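Local coordinates for putative glucose-6-phosphate 1-epimerase (Salmonella typhimurium, PDB 2HTA), which probably interconverts the alpha and beta anomers of hexose 6-phosphates such as glucose 6-phosphate, acting as a mutarotase of the aldose 1-epimerase family, at residues A[120-125]-A[131-136]; A[214-217]-A[223-226]. All coordinates share one frame; numbering follows the deposited sequence.

Overall arrangement
Following the chain from the N terminus, contact 1 comes first: segment 120-125 runs out along strand 119-125, turns, and returns as 131-136, closing a short beta hairpin at one end of a long antiparallel sheet. Nearly eighty residues further on, 214-217 opens contact 2, which 223-226 closes, but by side chains alone. The two loops are in series, neither nested nor crossed. Contact 1 and contact 2 lie on opposite sides of the chain's centre, and the nearest atoms of contacts 1 and 2 are about 23 Å apart. Strand 119-125 and strand 216-217 are the outermost strands of that one sheet, while strand 222-226, the other half of contact 2, belongs to a different sheet.

Contact 1. Residues A[120-125]-A[131-136]; sequences LKAHNE and MLTFEL
T133 O is gripped by two successive backbone N-H groups, from K121 N at 2.8 Å and A122 N at 3.3 Å, which is a classic beta bulge in the hairpin of strands 119-125 and 130-137. Both donors lie in the plane of the carbonyl, and the bulge shifts the register by one between L120 and A122. Beyond it the pairing is regular antiparallel: T133 N returns a bond to A122 O, and N124 and M131 exchange two, the straighter from M131 N to N124 O (173°).

On the face that carries L120, H123, L132 and F134, CD1 of L120 sits over the F134 ring, 4.1 Å from its centroid, in a CH-pi contact displaced toward the rim. L120 CD1 also meets L132 CD2 at 4.1 Å, so one branch of L120 bridges two side chains of the partner strand. F134 also meets the ring of F55, which joins this face of the hairpin to the strand 51-56.

K121, the extra residue of the bulge, has its CG anti to the backbone N (chi1 -173°), and the chain reaches out extended before bending at the last torsion. That brings K121 NZ to E135 OE2 at 3.5 Å, a long salt bridge at the surface of the hairpin.

On the face that carries A122 and T133, the amide of N124 lies against the thioether of M131. N124 ND2 makes a weak hydrogen bond to M131 SD at 3.2 Å.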
# COMPACT_ATOMS: atom_id res chain seq x y z
N LEU A 120 2.46 -17.45 -2.56
CA LEU A 120 1.04 -17.41 -2.81
C LEU A 120 0.45 -18.71 -2.33
O LEU A 120 0.60 -19.78 -2.97
CB LEU A 120 0.79 -17.17 -4.29
CG LEU A 120 -0.65 -17.34 -4.80
CD1 LEU A 120 -1.50 -16.25 -4.11
CD2 LEU A 120 -0.80 -17.18 -6.32
N LYS A 121 -0.23 -18.66 -1.18
CA LYS A 121 -0.69 -19.83 -0.47
C LYS A 121 -2.03 -20.30 -1.00
O LYS A 121 -2.28 -21.52 -1.06
CB LYS A 121 -0.83 -19.50 1.02
CG LYS A 121 -1.12 -20.64 1.92
CD LYS A 121 -1.37 -20.14 3.37
CE LYS A 121 -1.42 -21.34 4.34
NZ LYS A 121 -0.20 -22.24 4.20
N ALA A 122 -2.91 -19.38 -1.36
CA ALA A 122 -4.29 -19.77 -1.77
C ALA A 122 -4.89 -18.72 -2.65
O ALA A 122 -4.45 -17.58 -2.63
CB ALA A 122 -5.19 -20.00 -0.55
N HIS A 123 -5.94 -19.11 -3.38
CA HIS A 123 -6.68 -18.16 -4.16
C HIS A 123 -7.96 -18.82 -4.60
O HIS A 123 -8.05 -20.03 -4.61
CB HIS A 123 -5.83 -17.68 -5.38
CG HIS A 123 -5.30 -18.79 -6.21
ND1 HIS A 123 -5.99 -19.30 -7.30
CD2 HIS A 123 -4.14 -19.50 -6.12
CE1 HIS A 123 -5.30 -20.30 -7.82
NE2 HIS A 123 -4.17 -20.43 -7.14
N ASN A 124 -8.96 -17.99 -4.87
CA ASN A 124 -10.18 -18.44 -5.55
C ASN A 124 -10.73 -17.33 -6.41
O ASN A 124 -10.32 -16.18 -6.32
CB ASN A 124 -11.21 -18.98 -4.54
CG ASN A 124 -11.68 -17.95 -3.63
OD1 ASN A 124 -12.67 -17.27 -3.91
ND2 ASN A 124 -11.03 -17.83 -2.45
N GLU A 125 -11.65 -17.66 -7.30
CA GLU A 125 -12.14 -16.64 -8.20
C GLU A 125 -13.57 -17.01 -8.61
O GLU A 125 -13.98 -18.17 -8.44
CB GLU A 125 -11.22 -16.56 -9.41
CG GLU A 125 -11.04 -17.85 -10.18
CD GLU A 125 -9.84 -17.80 -11.12
OE1 GLU A 125 -8.68 -17.55 -10.65
OE2 GLU A 125 -10.08 -18.01 -12.33
N MET A 131 -9.76 -13.72 -5.11
CA MET A 131 -9.23 -13.59 -3.73
C MET A 131 -7.89 -14.25 -3.69
O MET A 131 -7.75 -15.32 -4.28
CB MET A 131 -10.13 -14.38 -2.74
CG MET A 131 -11.59 -13.91 -2.62
SD MET A 131 -12.49 -15.11 -1.48
CE MET A 131 -11.47 -15.02 0.03
N LEU A 132 -6.92 -13.68 -2.96
CA LEU A 132 -5.59 -14.29 -2.91
C LEU A 132 -5.05 -14.17 -1.48
O LEU A 132 -5.31 -13.17 -0.80
CB LEU A 132 -4.60 -13.53 -3.81
CG LEU A 132 -4.87 -13.38 -5.32
CD1 LEU A 132 -5.69 -12.12 -5.54
CD2 LEU A 132 -3.51 -13.25 -6.03
N THR A 133 -4.31 -15.20 -1.06
CA THR A 133 -3.66 -15.18 0.26
C THR A 133 -2.19 -15.42 0.05
O THR A 133 -1.82 -16.43 -0.53
CB THR A 133 -4.17 -16.27 1.12
OG1 THR A 133 -5.58 -16.10 1.31
CG2 THR A 133 -3.50 -16.18 2.48
N PHE A 134 -1.37 -14.50 0.55
CA PHE A 134 0.09 -14.62 0.50
C PHE A 134 0.57 -14.86 1.93
O PHE A 134 -0.04 -14.38 2.92
CB PHE A 134 0.70 -13.31 -0.03
CG PHE A 134 0.39 -13.02 -1.46
CD1 PHE A 134 -0.79 -12.29 -1.83
CD2 PHE A 134 1.23 -13.47 -2.46
CE1 PHE A 134 -1.06 -12.01 -3.20
CE2 PHE A 134 0.97 -13.16 -3.81
CZ PHE A 134 -0.15 -12.45 -4.18
N GLU A 135 1.70 -15.57 2.06
CA GLU A 135 2.20 -15.87 3.42
C GLU A 135 3.72 -15.56 3.49
O GLU A 135 4.46 -15.91 2.57
CB GLU A 135 2.00 -17.35 3.69
CG GLU A 135 2.47 -17.77 5.08
CD GLU A 135 2.19 -19.25 5.32
OE1 GLU A 135 2.94 -20.10 4.81
OE2 GLU A 135 1.19 -19.57 5.96
N LEU A 136 4.15 -14.98 4.60
CA LEU A 136 5.57 -14.79 4.88
C LEU A 136 5.86 -15.44 6.21
O LEU A 136 5.07 -15.33 7.14
CB LEU A 136 5.94 -13.32 4.90
CG LEU A 136 7.46 -13.05 5.14
CD1 LEU A 136 8.23 -13.31 3.82
CD2 LEU A 136 7.58 -11.60 5.49

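Contact 2. Residues A[214-217]-A[223-226]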
# COMPACT_ATOMS: atom_id res chain seq x y z
N GLY A 214 -11.64 18.26 9.05
CA GLY A 214 -11.14 16.95 8.60
C GLY A 214 -10.67 16.91 7.17
O GLY A 214 -10.54 15.85 6.59
N ILE A 215 -10.40 18.08 6.61
CA ILE A 215 -10.03 18.18 5.18
C ILE A 215 -8.59 18.62 4.98
O ILE A 215 -8.20 19.70 5.47
CB ILE A 215 -10.96 19.14 4.43
CG1 ILE A 215 -12.39 18.52 4.36
CG2 ILE A 215 -10.36 19.46 2.97
CD1 ILE A 215 -13.40 19.52 3.86
N GLN A 216 -7.82 17.80 4.27
CA GLN A 216 -6.40 18.10 3.97
C GLN A 216 -6.17 18.36 2.49
O GLN A 216 -6.60 17.58 1.64
CB GLN A 216 -5.49 16.93 4.44
CG GLN A 216 -4.02 17.18 4.23
CD GLN A 216 -3.50 18.21 5.22
OE1 GLN A 216 -3.70 18.08 6.45
NE2 GLN A 216 -2.85 19.24 4.70
N THR A 217 -5.44 19.44 2.19
CA THR A 217 -4.92 19.69 0.84
C THR A 217 -3.39 19.50 0.81
O THR A 217 -2.75 19.47 1.86
CB THR A 217 -5.23 21.14 0.34
OG1 THR A 217 -4.76 22.11 1.27
CG2 THR A 217 -6.76 21.35 0.08
N ASP A 223 3.15 15.52 5.21
CA ASP A 223 3.45 14.23 5.83
C ASP A 223 2.86 14.27 7.22
O ASP A 223 3.45 14.83 8.14
CB ASP A 223 4.97 13.96 5.87
CG ASP A 223 5.30 12.51 6.26
OD1 ASP A 223 4.34 11.73 6.57
OD2 ASP A 223 6.50 12.13 6.24
N ARG A 224 1.65 13.75 7.35
CA ARG A 224 0.84 13.94 8.54
C ARG A 224 0.28 12.62 9.03
O ARG A 224 -0.20 11.77 8.23
CB ARG A 224 -0.30 14.93 8.26
CG ARG A 224 0.28 16.38 8.21
CD ARG A 224 -0.64 17.35 7.55
NE ARG A 224 0.06 18.64 7.64
CZ ARG A 224 -0.55 19.80 7.78
NH1 ARG A 224 -1.88 19.84 7.79
NH2 ARG A 224 0.17 20.91 7.90
N VAL A 225 0.35 12.43 10.35
CA VAL A 225 -0.25 11.29 11.02
C VAL A 225 -1.53 11.74 11.70
O VAL A 225 -1.50 12.53 12.66
CB VAL A 225 0.68 10.68 12.13
CG1 VAL A 225 0.03 9.41 12.71
CG2 VAL A 225 2.12 10.44 11.57
N TYR A 226 -2.68 11.34 11.19
CA TYR A 226 -3.94 11.71 11.82
C TYR A 226 -4.24 10.79 13.01
O TYR A 226 -4.17 9.57 12.90
CB TYR A 226 -5.08 11.72 10.74
CG TYR A 226 -4.67 12.70 9.64
CD1 TYR A 226 -3.92 12.28 8.55
CD2 TYR A 226 -4.92 14.09 9.78
CE1 TYR A 226 -3.51 13.20 7.58
CE2 TYR A 226 -4.51 14.98 8.84
CZ TYR A 226 -3.79 14.53 7.74
OH TYR A 226 -3.37 15.42 6.78
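Q216 lays its side chain across the tip of Y226, CG and the amide both packing against the phenol oxygen, and R224 reaches the same amide. The contact bridges two sheets of the mutarotase beta fold, from the short, weakly bonded edge strand 216-217 to strand 222-226. The nearest CA atoms across it, those of Q216 and R224, are 9.5 Å apart, so the link is made by side chains.

Q216 OE1 accepts from Y226 OH at 2.7 Å and from R224 NH1 at 2.9 Å. The hydroxyl approaches from above the carbonyl plane, 38° out of it, whereas the arginine nitrogen is tilted much less. Relative to the tyrosine ring, OE1 lies at the edge and in plane; the amide and guanidinium planes stand 82° apart. Two donors thus share this buried OE1, both meeting it at a steep angle to the C=O.

R224 runs extended from CG to NE, which carries its guanidinium across to the glutamine; its NH2 forms a salt bridge with D201, so the arginine joins the D201 carboxylate at NH2 to the Q216 amide oxygen at NH1. D223, the residue before R224, is probably a substrate-binding residue, by comparison with relatives, and Y226 has its side chain about 9 Å from that of E282, the inferred active-site glutamate.

The amide's other end is fixed too: Q216 NE2 donates to T217 O at 2.9 Å, almost straight.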